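Local coordinates for protein methyl transferase from Methanosarcina acetivorans (Methanosarcina acetivorans, PDB 6MRO) that probably transfers methyl groups from S-adenosylmethionine to an acceptor, and binds S-adenosyl-L-homocysteine and calcium ions, at residues A156-E159 with S160-P164; V111-D114 with E115-L118. The protein carries 1 engineered substitution. All coordinates share one frame; numbering follows the deposited sequence. Where two conformers were deposited one is given.

Contact 2, at the start of helix 114-127, and contact 1, on helix 155-162, have centres about 13 Å apart and meet where Thr161 OG1 packs against Arg117 CD at 4.3 Å. Phe109 also joins them: its ring meets that of Phe162 in contact 1 and carries a cation-pi interaction with Arg117 in contact 2. The side chain of Ile112 in contact 2 comes within about 5 Å of the bound S-adenosyl-L-homocysteine, whereas that of Phe162 in contact 1 stays about 13 Å from it. Contact 1 instead supplies Glu157 to a calcium ion, and the side chain of Arg117 lies about 8 Å from a bound calcium.

Contact 1. Residues A156-E159 with S160-P164; sequences AEIE and STFSP. With CA (calcium ion), chain D.
Thr161 grips the carbonyl oxygen of Glu157 twice. Its hydroxyl OG1 donates to Glu157 O over 2.8 Å, while its amide N makes the helical bond to the same oxygen at 3.0 Å, the two donors arriving from opposite faces of the carbonyl plane. The hydroxyl gets there because OG1 is turned beside its own backbone N (chi1 -61°), facing back down the helix. That rotation swings the methyl CG2 the other way, over one face of the neighbouring Phe162 ring near its rim. Phe162 CD1 lies 3.5 Å from Ile158 O, which sits at the ring edge near its plane, and CG2 of Ile158 approaches the same carbon at 4.1 Å. Both hydrophobic side chains are buried, Ile158 against Tyr188 and Leu190 of strand 184-193 and Phe162 beside Phe109 and Tyr134, so this flank of helix 155-162 is laid on the methyltransferase sheet. Glu157 leads elsewhere. Its chain runs out extended beyond CG, and both carboxylate oxygens of Glu157 clasp a calcium ion, OE1 at 2.6 Å and OE2 at 2.8 Å. Two waters, Asp141, Glu146 and the carbonyl oxygen of Arg152 also bind this ion. Glu157 is thus fixed at two points, its carboxylate by the calcium and Ser154 N, which donates to OE2, and its carbonyl by Thr161, which places the calcium site at the helix's first turn.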
# COMPACT_ATOMS: atom_id res chain seq x y z
N ALA A 156 15.49 -0.84 -10.50
CA ALA A 156 16.32 0.35 -10.45
C ALA A 156 15.51 1.56 -10.00
O ALA A 156 15.96 2.35 -9.17
CB ALA A 156 16.96 0.61 -11.82
N GLU A 157 14.31 1.72 -10.55
CA GLU A 157 13.44 2.81 -10.14
C GLU A 157 13.06 2.69 -8.67
O GLU A 157 13.08 3.69 -7.94
CB GLU A 157 12.19 2.86 -11.03
CG GLU A 157 12.52 3.15 -12.49
CD GLU A 157 11.42 2.73 -13.48
OE1 GLU A 157 11.47 3.17 -14.65
OE2 GLU A 157 10.53 1.96 -13.08
N ILE A 158 12.78 1.47 -8.20
CA ILE A 158 12.45 1.26 -6.80
C ILE A 158 13.64 1.58 -5.91
O ILE A 158 13.53 2.32 -4.92
CB ILE A 158 11.95 -0.18 -6.58
CG1 ILE A 158 10.59 -0.36 -7.27
CG2 ILE A 158 11.82 -0.52 -5.09
CD1 ILE A 158 10.10 -1.79 -7.29
N GLU A 159 14.81 1.09 -6.32
CA GLU A 159 16.04 1.32 -5.58
C GLU A 159 16.38 2.80 -5.53
O GLU A 159 16.75 3.32 -4.47
CB GLU A 159 17.20 0.54 -6.22
CG GLU A 159 17.18 -0.95 -5.92
CD GLU A 159 18.39 -1.67 -6.49
OE1 GLU A 159 19.47 -1.61 -5.88
OE2 GLU A 159 18.25 -2.30 -7.57
N SER A 160 16.25 3.48 -6.66
CA SER A 160 16.55 4.91 -6.72
C SER A 160 15.59 5.72 -5.84
O SER A 160 16.00 6.71 -5.22
CB SER A 160 16.46 5.40 -8.16
OG SER A 160 16.77 6.78 -8.22
N THR A 161 14.33 5.31 -5.78
CA THR A 161 13.31 6.04 -5.03
C THR A 161 13.45 5.84 -3.53
O THR A 161 13.35 6.80 -2.76
CB THR A 161 11.92 5.61 -5.49
OG1 THR A 161 11.76 5.92 -6.88
CG2 THR A 161 10.85 6.31 -4.68
N PHE A 162 13.65 4.60 -3.08
CA PHE A 162 13.54 4.31 -1.65
C PHE A 162 14.87 4.14 -0.93
O PHE A 162 14.89 4.19 0.31
CB PHE A 162 12.66 3.07 -1.44
CG PHE A 162 11.22 3.31 -1.80
CD1 PHE A 162 10.69 2.84 -3.00
CD2 PHE A 162 10.40 4.05 -0.97
CE1 PHE A 162 9.37 3.09 -3.34
CE2 PHE A 162 9.08 4.31 -1.30
CZ PHE A 162 8.57 3.82 -2.48
N SER A 163 15.98 3.93 -1.65
CA SER A 163 17.28 3.87 -0.99
C SER A 163 17.66 5.13 -0.23
O SER A 163 18.32 4.99 0.82
CB SER A 163 18.38 3.55 -2.02
OG SER A 163 18.44 2.16 -2.29
N PRO A 164 17.34 6.35 -0.67
CA PRO A 164 17.81 7.54 0.08
C PRO A 164 17.35 7.58 1.53
O PRO A 164 18.11 8.06 2.39
CB PRO A 164 17.23 8.71 -0.72
CG PRO A 164 17.18 8.21 -2.10
CD PRO A 164 16.78 6.77 -1.98
CA CA D . 9.14 2.25 -15.49
O HOH W 1 7.32 2.16 -17.00
O HOH W 2 7.96 4.00 -14.21

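Contact 2. Residues V111-D114 with E115-L118; sequences VITD and EERL
Arg117 folds back over the turn that opens helix 114-127, its guanidinium lying across the carbonyl of Ile112. From Arg117 CB, 3.5 Å from Asp114 O, the chain passes CG, which rests 3.3 Å from Thr113 O, and a bend at chi2 (-135°) carries CD and the tip toward the preceding loop. Arg117 NE lies 4.1 Å from Asp114 OD1, an electrostatic approach only, since the carboxylate oxygen sits well out of the guanidinium plane. At Arg117 CZ the group presents a face to Ile112 O, 3.3 Å away; although Arg117 NH1 is just 2.9 Å from Ile112 O, the angle is too poor for a hydrogen bond. NH1 donates instead to Phe109 O, and Ile112 O accepts from Arg151 NH1. Arg117 NH2, 3.4 Å from Ile112 O, is likewise not bonded to it and has the like charge of Arg151 NH2 close by. Within the Rossmann-like methyltransferase fold this is the passage from strand 100-106 into the following helix, with Val111 touching S-adenosyl-L-homocysteine. Two i to i+3 bonds turn the chain here: Glu116 N to Thr113 O, and Arg117 N to Asp114 O at 3.1 Å. A water donates to Asp114 O and accepts from Leu118 N. Thr113 OG1 packs 3.3 Å from Glu116 CG, their side chains running alongside each other.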
# COMPACT_ATOMS: atom_id res chain seq x y z
N VAL A 111 0.61 4.85 -8.33
CA VAL A 111 -0.13 5.99 -8.88
C VAL A 111 0.45 7.33 -8.48
O VAL A 111 0.07 8.35 -9.08
CB VAL A 111 -1.63 5.93 -8.52
CG1 VAL A 111 -2.24 4.64 -9.01
CG2 VAL A 111 -1.83 6.11 -7.02
N ILE A 112 1.37 7.37 -7.51
CA ILE A 112 2.01 8.63 -7.13
C ILE A 112 2.79 9.17 -8.32
O ILE A 112 3.57 8.45 -8.95
CB ILE A 112 2.91 8.39 -5.91
CG1 ILE A 112 2.08 7.99 -4.69
CG2 ILE A 112 3.76 9.64 -5.59
CD1 ILE A 112 1.10 9.08 -4.22
N THR A 113 2.59 10.45 -8.63
CA THR A 113 3.25 11.06 -9.78
C THR A 113 4.71 11.38 -9.47
O THR A 113 5.13 11.47 -8.31
CB THR A 113 2.55 12.35 -10.21
OG1 THR A 113 2.77 13.37 -9.22
CG2 THR A 113 1.06 12.13 -10.39
N ASP A 114 5.49 11.57 -10.54
CA ASP A 114 6.92 11.83 -10.40
C ASP A 114 7.18 13.04 -9.51
O ASP A 114 8.03 12.98 -8.61
CB ASP A 114 7.55 12.05 -11.77
CG ASP A 114 7.70 10.77 -12.57
OD1 ASP A 114 7.41 9.68 -12.02
OD2 ASP A 114 8.12 10.85 -13.74
N GLU A 115 6.45 14.14 -9.73
CA GLU A 115 6.71 15.34 -8.95
C GLU A 115 6.30 15.21 -7.49
O GLU A 115 6.67 16.06 -6.68
CB GLU A 115 6.00 16.54 -9.58
CG GLU A 115 6.77 17.15 -10.74
CD GLU A 115 6.10 18.38 -11.32
OE1 GLU A 115 6.80 19.37 -11.59
OE2 GLU A 115 4.87 18.34 -11.52
N GLU A 116 5.54 14.17 -7.14
CA GLU A 116 5.14 13.93 -5.76
C GLU A 116 5.91 12.79 -5.10
O GLU A 116 5.65 12.49 -3.94
CB GLU A 116 3.63 13.63 -5.70
CG GLU A 116 2.72 14.75 -6.23
CD GLU A 116 2.94 16.10 -5.55
OE1 GLU A 116 2.96 16.15 -4.30
OE2 GLU A 116 3.07 17.12 -6.26
N ARG A 117 6.87 12.18 -5.81
CA ARG A 117 7.52 10.97 -5.30
C ARG A 117 8.43 11.27 -4.11
O ARG A 117 8.43 10.52 -3.13
CB ARG A 117 8.29 10.28 -6.42
CG ARG A 117 7.44 9.39 -7.32
CD ARG A 117 8.11 8.05 -7.59
NE ARG A 117 7.50 7.28 -8.68
CZ ARG A 117 6.30 6.70 -8.62
NH1 ARG A 117 5.55 6.82 -7.53
NH2 ARG A 117 5.83 6.01 -9.65
N LEU A 118 9.25 12.32 -4.19
CA LEU A 118 10.14 12.63 -3.07
C LEU A 118 9.34 12.95 -1.82
O LEU A 118 9.62 12.41 -0.74
CB LEU A 118 11.07 13.80 -3.42
CG LEU A 118 11.65 14.60 -2.24
CD1 LEU A 118 12.54 13.75 -1.34
CD2 LEU A 118 12.42 15.85 -2.71
O HOH W 3 9.39 14.03 -6.66